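Coenzyme A transferase (Yersinia pestis, PDB 3QLI) is a coenzyme A transferase of the acetyl-CoA hydrolase/transferase family, similar to 4-hydroxybutyrate CoA transferase, that probably passes CoA between short-chain carboxylates. Local coordinates at the interface of chains A and B. Sequence-based numbering; all coordinates share one arbitrary frame. Chains: chain A/B, Coenzyme A transferase.

The interface of chains A and B. Residues chain A 406-407, 422-426, 429; chain B 124-126, 134.
B:Pro125 of one subunit packs against A:Arg429 and A:Arg406 of the other, at a two-fold interface between copies of this acetyl-CoA hydrolase/transferase family enzyme. The structure alone does not show whether this pairing is the biological dimer. The proline ring lies among the side chains of A:Arg429 and A:Arg406 and the carbonyl oxygen of A:Leu424, whose O is 3.5 Å from B:Pro125 CD. A:Arg429 starts from helix 426-434 with CG anti to its carbonyl carbon (chi1 -70°). The chain stays extended from CG to NE, which carries the head over the proline. From CB the side chain runs outward, and A:Arg429 CD meets B:Pro125 CG at 4.1 Å. NE lies over the ring's CG and CD. A:Arg429 CZ sits above B:Pro125 CB, which lies 3.8 Å from the guanidinium plane, over its centre. A:Arg429 NH1 donates to A:Arg406 O at 2.9 Å, tilted from the carbonyl plane. A:Arg429 NH2 binds water 1 at 2.8 Å. A:Leu424 O and B:Pro125 O each lie 2.7 Å from this water, which bridges the chains in this patch, where no direct polar bond joins them. The NH1 and water bonds fix the head's rotation above the proline. A:Arg406 crosses the same ring at about a right angle, its CD 3.8 Å from B:Pro125 CG. Alongside, B:Val124 CG1 touches the carbonyl oxygens of A:Gly423 and A:Leu424. B:Leu134 lays both methyls against A:Gly423, and its CD1 also meets A:Lys422 CB. A:Lys422 NZ bonds A:Ile407 O, tying together the two chain A loops. A:Ile407 CG2 rests on B:Ser126 O.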
# COMPACT_ATOMS: atom_id res chain seq x y z
N ARG A 406 9.71 -2.88 2.43
CA ARG A 406 10.71 -2.07 3.10
C ARG A 406 10.39 -0.58 2.98
O ARG A 406 10.84 0.21 3.79
CB ARG A 406 12.10 -2.34 2.55
CG ARG A 406 12.34 -1.79 1.14
CD ARG A 406 13.82 -1.85 0.79
NE ARG A 406 14.05 -1.86 -0.66
CZ ARG A 406 15.24 -1.98 -1.23
NH1 ARG A 406 16.33 -2.09 -0.48
NH2 ARG A 406 15.34 -2.00 -2.56
N ILE A 407 9.60 -0.20 1.98
CA ILE A 407 9.30 1.23 1.84
C ILE A 407 8.26 1.69 2.86
O ILE A 407 8.05 2.89 3.02
CB ILE A 407 8.82 1.61 0.42
CG1 ILE A 407 7.56 0.82 0.05
CG2 ILE A 407 9.97 1.42 -0.60
CD1 ILE A 407 7.02 1.13 -1.34
N LYS A 422 12.67 4.84 8.81
CA LYS A 422 12.30 5.89 7.84
C LYS A 422 13.43 6.87 7.55
O LYS A 422 14.01 7.46 8.47
CB LYS A 422 11.05 6.64 8.30
CG LYS A 422 9.76 5.80 8.28
CD LYS A 422 9.28 5.58 6.85
CE LYS A 422 7.92 4.92 6.83
NZ LYS A 422 7.51 4.65 5.42
N GLY A 423 13.75 7.05 6.28
CA GLY A 423 14.76 8.02 5.86
C GLY A 423 16.18 7.49 5.86
O GLY A 423 17.10 8.19 5.42
N LEU A 424 16.38 6.27 6.35
CA LEU A 424 17.70 5.63 6.36
C LEU A 424 18.06 5.02 5.00
O LEU A 424 17.20 4.46 4.32
CB LEU A 424 17.74 4.52 7.42
CG LEU A 424 17.56 4.95 8.88
CD1 LEU A 424 17.82 3.74 9.80
CD2 LEU A 424 18.50 6.10 9.20
N SER A 425 19.33 5.12 4.61
CA SER A 425 19.80 4.44 3.41
C SER A 425 19.79 2.94 3.63
O SER A 425 19.64 2.46 4.76
CB SER A 425 21.24 4.87 3.09
OG SER A 425 22.12 4.45 4.12
N SER A 426 19.99 2.18 2.55
CA SER A 426 20.10 0.73 2.64
C SER A 426 21.22 0.31 3.60
O SER A 426 21.08 -0.67 4.33
CB SER A 426 20.35 0.14 1.26
OG SER A 426 19.19 0.24 0.46
N ARG A 429 20.16 1.14 7.26
CA ARG A 429 19.18 0.14 7.67
C ARG A 429 19.83 -1.19 8.03
O ARG A 429 19.57 -1.73 9.11
CB ARG A 429 18.15 -0.11 6.57
CG ARG A 429 17.21 1.04 6.33
CD ARG A 429 16.18 0.71 5.26
NE ARG A 429 15.17 1.75 5.19
CZ ARG A 429 13.87 1.53 5.10
NH1 ARG A 429 13.41 0.29 5.05
NH2 ARG A 429 13.02 2.55 5.06
N VAL B 124 17.87 5.12 -0.77
CA VAL B 124 17.07 5.37 0.42
C VAL B 124 15.63 4.94 0.12
O VAL B 124 14.92 5.61 -0.64
CB VAL B 124 17.06 6.86 0.78
CG1 VAL B 124 16.19 7.12 2.00
CG2 VAL B 124 18.48 7.37 1.03
N PRO B 125 15.21 3.79 0.69
CA PRO B 125 13.84 3.31 0.46
C PRO B 125 12.80 4.29 1.00
O PRO B 125 12.95 4.80 2.12
CB PRO B 125 13.79 2.01 1.26
CG PRO B 125 15.22 1.58 1.40
CD PRO B 125 15.99 2.86 1.51
N SER B 126 11.76 4.54 0.23
CA SER B 126 10.73 5.46 0.67
C SER B 126 9.53 5.38 -0.25
O SER B 126 9.60 4.78 -1.31
CB SER B 126 11.24 6.90 0.68
OG SER B 126 11.25 7.44 -0.64
N LEU B 134 9.50 13.09 4.63
CA LEU B 134 10.74 12.34 4.83
C LEU B 134 11.97 13.24 4.76
O LEU B 134 12.84 13.21 5.65
CB LEU B 134 10.87 11.22 3.79
CG LEU B 134 11.59 9.98 4.31
CD1 LEU B 134 10.73 9.26 5.37
CD2 LEU B 134 11.94 9.03 3.18
O HOH W 1 14.55 4.76 4.23